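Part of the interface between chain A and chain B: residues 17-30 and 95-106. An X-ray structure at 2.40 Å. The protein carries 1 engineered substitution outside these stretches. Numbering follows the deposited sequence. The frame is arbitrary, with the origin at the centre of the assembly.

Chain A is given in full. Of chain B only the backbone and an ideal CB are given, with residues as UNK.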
ATOM      1  N   SER A  17      -6.587 -22.174 -16.887  1.00 33.83           N
ATOM      2  CA  SER A  17      -6.183 -20.777 -16.869  1.00 30.55           C
ATOM      3  C   SER A  17      -5.568 -20.414 -15.500  1.00 28.47           C
ATOM      4  O   SER A  17      -4.571 -19.715 -15.442  1.00 26.71           O
ATOM      5  CB  SER A  17      -7.369 -19.887 -17.235  1.00 30.41           C
ATOM      6  OG  SER A  17      -7.161 -18.586 -16.722  1.00 36.77           O
ATOM      7  N   LEU A  18      -6.137 -20.937 -14.414  1.00 27.94           N
ATOM      8  CA  LEU A  18      -5.533 -20.801 -13.067  1.00 27.67           C
ATOM      9  C   LEU A  18      -4.161 -21.458 -12.968  1.00 29.72           C
ATOM     10  O   LEU A  18      -3.277 -20.937 -12.293  1.00 34.55           O
ATOM     11  CB  LEU A  18      -6.448 -21.389 -11.961  1.00 26.07           C
ATOM     12  CG  LEU A  18      -5.946 -21.234 -10.524  1.00 25.84           C
ATOM     13  CD1 LEU A  18      -5.695 -19.775 -10.171  1.00 27.19           C
ATOM     14  CD2 LEU A  18      -6.910 -21.820  -9.514  1.00 25.93           C
ATOM     15  N   ASP A  19      -3.973 -22.605 -13.611  1.00 30.74           N
ATOM     16  CA  ASP A  19      -2.664 -23.282 -13.598  1.00 33.76           C
ATOM     17  C   ASP A  19      -1.622 -22.441 -14.311  1.00 29.58           C
ATOM     18  O   ASP A  19      -0.483 -22.374 -13.867  1.00 29.76           O
ATOM     19  CB  ASP A  19      -2.732 -24.702 -14.221  1.00 35.55           C
ATOM     20  CG  ASP A  19      -3.370 -25.729 -13.282  1.00 36.65           C
ATOM     21  OD1 ASP A  19      -3.297 -25.570 -12.051  1.00 36.54           O
ATOM     22  OD2 ASP A  19      -3.943 -26.718 -13.779  1.00 45.05           O
ATOM     23  N   GLY A  20      -2.025 -21.801 -15.410  1.00 28.51           N
ATOM     24  CA  GLY A  20      -1.173 -20.831 -16.088  1.00 27.18           C
ATOM     25  C   GLY A  20      -0.793 -19.665 -15.175  1.00 25.79           C
ATOM     26  O   GLY A  20       0.362 -19.222 -15.142  1.00 28.46           O
ATOM     27  N   ILE A  21      -1.757 -19.189 -14.400  1.00 27.18           N
ATOM     28  CA  ILE A  21      -1.506 -18.074 -13.473  1.00 26.63           C
ATOM     29  C   ILE A  21      -0.483 -18.489 -12.415  1.00 25.25           C
ATOM     30  O   ILE A  21       0.446 -17.730 -12.138  1.00 23.40           O
ATOM     31  CB  ILE A  21      -2.819 -17.552 -12.869  1.00 27.22           C
ATOM     32  CG1 ILE A  21      -3.629 -16.824 -13.965  1.00 26.52           C
ATOM     33  CG2 ILE A  21      -2.565 -16.628 -11.680  1.00 25.98           C
ATOM     34  CD1 ILE A  21      -5.070 -16.533 -13.581  1.00 25.76           C
ATOM     35  N   LYS A  22      -0.635 -19.707 -11.904  1.00 24.03           N
ATOM     36  CA  LYS A  22       0.247 -20.262 -10.875  1.00 25.71           C
ATOM     37  C   LYS A  22       1.687 -20.497 -11.301  1.00 25.83           C
ATOM     38  O   LYS A  22       2.558 -20.574 -10.454  1.00 26.80           O
ATOM     39  CB  LYS A  22      -0.278 -21.601 -10.343  1.00 26.83           C
ATOM     40  CG  LYS A  22      -1.480 -21.472  -9.463  1.00 28.93           C
ATOM     41  CD  LYS A  22      -1.995 -22.839  -9.059  1.00 32.24           C
ATOM     42  CE  LYS A  22      -3.006 -22.704  -7.926  1.00 35.42           C
ATOM     43  NZ  LYS A  22      -3.477 -24.038  -7.490  1.00 36.51           N
ATOM     44  N   SER A  23       1.953 -20.597 -12.586  1.00 25.33           N
ATOM     45  CA  SER A  23       3.344 -20.715 -13.009  1.00 26.67           C
ATOM     46  C   SER A  23       4.121 -19.379 -12.870  1.00 24.87           C
ATOM     47  O   SER A  23       5.332 -19.400 -12.833  1.00 28.07           O
ATOM     48  CB  SER A  23       3.446 -21.240 -14.434  1.00 24.38           C
ATOM     49  OG  SER A  23       3.156 -20.205 -15.329  1.00 25.47           O
ATOM     50  N   VAL A  24       3.423 -18.255 -12.784  1.00 24.65           N
ATOM     51  CA  VAL A  24       4.085 -16.939 -12.562  1.00 26.52           C
ATOM     52  C   VAL A  24       3.669 -16.164 -11.285  1.00 22.78           C
ATOM     53  O   VAL A  24       4.346 -15.249 -10.912  1.00 25.63           O
ATOM     54  CB  VAL A  24       3.971 -16.019 -13.809  1.00 26.77           C
ATOM     55  CG1 VAL A  24       4.619 -16.705 -15.009  1.00 28.49           C
ATOM     56  CG2 VAL A  24       2.525 -15.675 -14.147  1.00 28.71           C
ATOM     57  N   ILE A  25       2.545 -16.513 -10.677  1.00 22.08           N
ATOM     58  CA  ILE A  25       2.108 -15.927  -9.430  1.00 21.42           C
ATOM     59  C   ILE A  25       2.198 -17.031  -8.385  1.00 20.79           C
ATOM     60  O   ILE A  25       1.442 -17.984  -8.415  1.00 20.52           O
ATOM     61  CB  ILE A  25       0.654 -15.400  -9.514  1.00 21.77           C
ATOM     62  CG1 ILE A  25       0.442 -14.476 -10.712  1.00 21.48           C
ATOM     63  CG2 ILE A  25       0.249 -14.670  -8.236  1.00 21.34           C
ATOM     64  CD1 ILE A  25       1.290 -13.240 -10.723  1.00 22.59           C
ATOM     65  N   ALA A  26       3.155 -16.930  -7.477  1.00 23.50           N
ATOM     66  CA  ALA A  26       3.409 -18.022  -6.522  1.00 24.56           C
ATOM     67  C   ALA A  26       2.188 -18.212  -5.662  1.00 25.55           C
ATOM     68  O   ALA A  26       1.789 -17.287  -4.942  1.00 28.85           O
ATOM     69  CB  ALA A  26       4.631 -17.713  -5.656  1.00 23.29           C
ATOM     70  N   GLY A  27       1.590 -19.389  -5.757  1.00 27.57           N
ATOM     71  CA  GLY A  27       0.361 -19.709  -5.019  1.00 30.77           C
ATOM     72  C   GLY A  27      -0.954 -19.407  -5.746  1.00 30.15           C
ATOM     73  O   GLY A  27      -2.028 -19.759  -5.264  1.00 29.96           O
ATOM     74  N   GLY A  28      -0.878 -18.780  -6.918  1.00 31.21           N
ATOM     75  CA  GLY A  28      -2.059 -18.516  -7.725  1.00 30.95           C
ATOM     76  C   GLY A  28      -2.726 -17.193  -7.435  1.00 34.38           C
ATOM     77  O   GLY A  28      -3.394 -16.646  -8.304  1.00 35.66           O
ATOM     78  N   VAL A  29      -2.553 -16.648  -6.232  1.00 39.49           N
ATOM     79  CA  VAL A  29      -3.066 -15.285  -5.957  1.00 40.88           C
ATOM     80  C   VAL A  29      -2.100 -14.585  -5.025  1.00 37.27           C
ATOM     81  O   VAL A  29      -1.412 -15.229  -4.229  1.00 37.75           O
ATOM     82  CB  VAL A  29      -4.504 -15.267  -5.354  1.00 44.77           C
ATOM     83  CG1 VAL A  29      -5.106 -13.868  -5.430  1.00 48.28           C
ATOM     84  CG2 VAL A  29      -5.426 -16.246  -6.058  1.00 42.39           C
ATOM     85  N   SER A  30      -2.024 -13.263  -5.151  1.00 37.64           N
ATOM     86  CA  SER A  30      -1.049 -12.469  -4.386  1.00 34.90           C
ATOM     87  C   SER A  30      -1.310 -12.495  -2.877  1.00 29.58           C
ATOM     88  O   SER A  30      -0.371 -12.402  -2.076  1.00 33.37           O
ATOM     89  CB  SER A  30      -1.043 -11.059  -4.906  1.00 34.62           C
ATOM     90  OG  SER A  30      -2.145 -10.353  -4.352  1.00 39.79           O
TER
ATOM     91  N   UNK B  95     -10.505 -11.851  -7.210  1.00 19.97           N
ATOM     92  CA  UNK B  95     -10.423 -13.192  -7.795  1.00 20.91           C
ATOM     93  C   UNK B  95      -9.281 -13.225  -8.792  1.00 21.55           C
ATOM     94  O   UNK B  95      -8.870 -12.184  -9.285  1.00 20.18           O
ATOM     95  CB  UNK B  95     -11.739 -13.587  -8.468  1.00 20.91           C
ATOM     96  N   UNK B  96      -8.764 -14.415  -9.095  1.00 22.50           N
ATOM     97  CA  UNK B  96      -7.786 -14.535 -10.186  1.00 23.18           C
ATOM     98  C   UNK B  96      -8.384 -14.009 -11.501  1.00 21.44           C
ATOM     99  O   UNK B  96      -9.571 -14.085 -11.689  1.00 20.91           O
ATOM    100  CB  UNK B  96      -7.342 -15.990 -10.350  1.00 23.18           C
ATOM    101  N   UNK B  97      -7.549 -13.473 -12.378  1.00 21.56           N
ATOM    102  CA  UNK B  97      -8.005 -12.749 -13.534  1.00 22.45           C
ATOM    103  C   UNK B  97      -7.058 -13.096 -14.642  1.00 23.13           C
ATOM    104  O   UNK B  97      -5.916 -13.422 -14.369  1.00 24.63           O
ATOM    105  CB  UNK B  97      -8.074 -11.240 -13.288  1.00 22.45           C
ATOM    106  N   UNK B  98      -7.517 -13.026 -15.891  1.00 24.50           N
ATOM    107  CA  UNK B  98      -6.647 -13.290 -17.056  1.00 26.11           C
ATOM    108  C   UNK B  98      -5.359 -12.456 -17.102  1.00 27.32           C
ATOM    109  O   UNK B  98      -4.354 -12.907 -17.646  1.00 30.71           O
ATOM    110  CB  UNK B  98      -7.439 -13.035 -18.340  1.00 26.11           C
ATOM    111  N   UNK B  99      -5.396 -11.234 -16.573  1.00 26.53           N
ATOM    112  CA  UNK B  99      -4.230 -10.344 -16.575  1.00 27.62           C
ATOM    113  C   UNK B  99      -3.075 -10.895 -15.716  1.00 26.87           C
ATOM    114  O   UNK B  99      -1.919 -10.691 -16.052  1.00 28.92           O
ATOM    115  CB  UNK B  99      -4.636  -8.959 -16.068  1.00 27.62           C
ATOM    116  N   UNK B 100      -3.412 -11.571 -14.623  1.00 24.85           N
ATOM    117  CA  UNK B 100      -2.421 -12.011 -13.631  1.00 23.49           C
ATOM    118  C   UNK B 100      -1.256 -12.762 -14.286  1.00 21.51           C
ATOM    119  O   UNK B 100      -0.108 -12.429 -14.046  1.00 17.86           O
ATOM    120  CB  UNK B 100      -3.088 -12.903 -12.582  1.00 23.49           C
ATOM    121  N   UNK B 101      -1.566 -13.659 -15.224  1.00 21.84           N
ATOM    122  CA  UNK B 101      -0.520 -14.373 -15.988  1.00 23.43           C
ATOM    123  C   UNK B 101       0.305 -13.456 -16.912  1.00 23.41           C
ATOM    124  O   UNK B 101       1.515 -13.660 -17.089  1.00 23.11           O
ATOM    125  CB  UNK B 101      -1.168 -15.475 -16.828  1.00 23.43           C
ATOM    126  N   UNK B 102      -0.354 -12.472 -17.505  1.00 25.58           N
ATOM    127  CA  UNK B 102       0.328 -11.542 -18.422  1.00 27.07           C
ATOM    128  C   UNK B 102       1.270 -10.613 -17.644  1.00 22.86           C
ATOM    129  O   UNK B 102       2.413 -10.426 -18.053  1.00 20.09           O
ATOM    130  CB  UNK B 102      -0.694 -10.718 -19.208  1.00 27.07           C
ATOM    131  N   UNK B 103       0.814 -10.096 -16.506  1.00 20.23           N
ATOM    132  CA  UNK B 103       1.699  -9.297 -15.649  1.00 20.33           C
ATOM    133  C   UNK B 103       2.878 -10.109 -15.170  1.00 20.20           C
ATOM    134  O   UNK B 103       4.025  -9.693 -15.306  1.00 21.21           O
ATOM    135  CB  UNK B 103       0.932  -8.743 -14.447  1.00 20.33           C
ATOM    136  N   UNK B 104       2.611 -11.299 -14.647  1.00 21.75           N
ATOM    137  CA  UNK B 104       3.668 -12.165 -14.147  1.00 21.18           C
ATOM    138  C   UNK B 104       4.676 -12.476 -15.234  1.00 21.06           C
ATOM    139  O   UNK B 104       5.890 -12.361 -15.012  1.00 20.84           O
ATOM    140  CB  UNK B 104       3.080 -13.462 -13.588  1.00 21.18           C
ATOM    141  N   UNK B 105       4.187 -12.835 -16.421  1.00 21.53           N
ATOM    142  CA  UNK B 105       5.073 -13.264 -17.543  1.00 20.32           C
ATOM    143  C   UNK B 105       5.940 -12.130 -18.049  1.00 21.14           C
ATOM    144  O   UNK B 105       7.147 -12.311 -18.284  1.00 23.81           O
ATOM    145  CB  UNK B 105       4.243 -13.813 -18.705  1.00 20.32           C
ATOM    146  N   UNK B 106       5.363 -10.940 -18.177  1.00 20.69           N
ATOM    147  CA  UNK B 106       6.175  -9.757 -18.488  1.00 20.10           C
ATOM    148  C   UNK B 106       7.307  -9.500 -17.499  1.00 20.52           C
ATOM    149  O   UNK B 106       8.428  -9.192 -17.898  1.00 23.19           O
ATOM    150  CB  UNK B 106       5.274  -8.521 -18.542  1.00 20.10           C
TER

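Chain A offers an almost wholly apolar surface here: L18(A), I21(A), V24(A), I25(A) and V29(A). No hydrogen bond crosses between the stretches, so shape decides most of what follows.

At position 95 the CA-to-CB bond points away from chain A, which sets no demand; many residues would serve. It is L95(B).

Position 96 points toward chain A. Its ideal CB lies 4.0 Å from I21(A) CD1 and 4.1 Å from L18(A) CD1, and phi is -58°, a value proline accepts. A compact apolar residue is called for: valine, alanine or proline. The residue is P96(B), whose CG meets L18(A) CD1 at 4.1 Å and V29(A) CG2 at 4.0 Å, so one small ring touches both the helix and the later loop of chain A.

Position 97 points away and immediately precedes a helix, whose first amide groups lack partners. Serine, threonine, aspartate, asparagine or another side chain with an acceptor would suit. H97(B) caps the helix, its ND1 accepting from the backbone N of position 99 at 3.2 Å. Its carbonyl O still faces chain A, 3.3 Å from I21(A) CD1.

Positions 98 and 99 also point away, leaving polar and apolar residues equally possible; they are E98(B) and L99(B).

Position 100 points toward chain A, its ideal CB 3.9 Å from I21(A) CG2 and 4.3 Å from I25(A) CG1. These neighbours alone would suggest a modest apolar residue. The backbone N of 97 offers another use, and D100(B) takes it: OD2 accepts from H97(B) N at 3.1 Å, while its CB packs on I21(A).

At 101 the bond points sideways, with the ideal CB 4.0 Å from I21(A) CG1 and 4.4 Å from G20(A) O. A small residue, alanine or serine, fits comfortably between two helices running at 27° to each other. A101(B) lets the backbones come close: A101(B) CA is 4.6 Å from I21(A) CA.

Position 102 points away, where a long polar chain is welcome, as in R102(B). Position 103 points sideways without reaching chain A; A103(B) is one choice of many.

Position 104 is the most restrictive. An ideal CB would sit 2.3 Å from V24(A) CG2, a clash, and 3.4 Å from I25(A) CD1. Only glycine fits, and G104(B) lets V24(A) CG2 rest 3.7 Å from its CA.

At position 105 the CA-to-CB bond points sideways, and its ideal CB lies 4.7 Å from V24(A) CG1; small or polar residues are tolerated, and A105(B) occupies it. Position 106 is out of reach of this part of chain A, which sets no demand on it; the residue is L106(B).

Chain B, residues 95-106: LPHELDARAGAL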
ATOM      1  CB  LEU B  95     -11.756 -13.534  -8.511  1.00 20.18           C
ATOM      2  CG  LEU B  95     -12.955 -13.659  -7.576  1.00 19.57           C
ATOM      3  CD1 LEU B  95     -14.279 -13.484  -8.268  1.00 19.41           C
ATOM      4  CD2 LEU B  95     -12.916 -15.003  -6.866  1.00 19.33           C
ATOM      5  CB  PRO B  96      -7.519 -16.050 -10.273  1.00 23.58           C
ATOM      6  CG  PRO B  96      -8.054 -16.637  -9.005  1.00 23.38           C
ATOM      7  CD  PRO B  96      -9.129 -15.709  -8.515  1.00 24.18           C
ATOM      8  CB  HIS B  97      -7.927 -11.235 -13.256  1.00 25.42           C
ATOM      9  CG  HIS B  97      -8.666 -10.380 -14.244  1.00 25.19           C
ATOM     10  ND1 HIS B  97      -8.168 -10.078 -15.493  1.00 28.12           N
ATOM     11  CD2 HIS B  97      -9.853  -9.731 -14.153  1.00 27.02           C
ATOM     12  CE1 HIS B  97      -9.014  -9.290 -16.139  1.00 26.41           C
ATOM     13  NE2 HIS B  97     -10.038  -9.050 -15.339  1.00 27.26           N
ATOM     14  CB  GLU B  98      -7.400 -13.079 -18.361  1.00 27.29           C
ATOM     15  CG  GLU B  98      -8.398 -14.161 -18.628  1.00 29.65           C
ATOM     16  CD  GLU B  98      -8.929 -14.138 -20.038  1.00 31.40           C
ATOM     17  OE1 GLU B  98      -9.650 -13.160 -20.368  1.00 29.81           O
ATOM     18  OE2 GLU B  98      -8.658 -15.132 -20.779  1.00 32.39           O
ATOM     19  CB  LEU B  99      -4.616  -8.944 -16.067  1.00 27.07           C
ATOM     20  CG  LEU B  99      -5.498  -8.109 -16.982  1.00 27.10           C
ATOM     21  CD1 LEU B  99      -6.114  -6.949 -16.229  1.00 29.03           C
ATOM     22  CD2 LEU B  99      -4.704  -7.614 -18.176  1.00 27.47           C
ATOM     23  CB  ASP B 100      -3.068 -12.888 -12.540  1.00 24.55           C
ATOM     24  CG  ASP B 100      -4.209 -12.182 -11.800  1.00 24.96           C
ATOM     25  OD1 ASP B 100      -4.487 -11.005 -12.070  1.00 23.70           O
ATOM     26  OD2 ASP B 100      -4.889 -12.825 -10.973  1.00 28.22           O
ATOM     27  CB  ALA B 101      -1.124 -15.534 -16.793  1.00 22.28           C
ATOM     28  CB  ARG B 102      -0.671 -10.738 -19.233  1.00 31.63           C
ATOM     29  CG  ARG B 102      -1.647 -11.567 -20.051  1.00 39.53           C
ATOM     30  CD  ARG B 102      -1.583 -11.190 -21.546  1.00 47.92           C
ATOM     31  NE  ARG B 102      -0.203 -11.012 -22.022  1.00 61.45           N
ATOM     32  CZ  ARG B 102       0.422  -9.869 -22.391  1.00 60.17           C
ATOM     33  NH1 ARG B 102      -0.188  -8.684 -22.411  1.00 60.45           N
ATOM     34  NH2 ARG B 102       1.701  -9.933 -22.756  1.00 57.83           N
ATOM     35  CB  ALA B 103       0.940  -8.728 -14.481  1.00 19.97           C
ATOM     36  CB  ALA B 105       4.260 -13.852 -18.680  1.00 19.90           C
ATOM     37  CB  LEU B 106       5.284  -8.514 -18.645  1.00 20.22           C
ATOM     38  CG  LEU B 106       4.692  -8.481 -20.059  1.00 20.21           C
ATOM     39  CD1 LEU B 106       3.453  -7.598 -20.166  1.00 19.31           C
ATOM     40  CD2 LEU B 106       5.772  -8.043 -21.045  1.00 19.48           C
TER
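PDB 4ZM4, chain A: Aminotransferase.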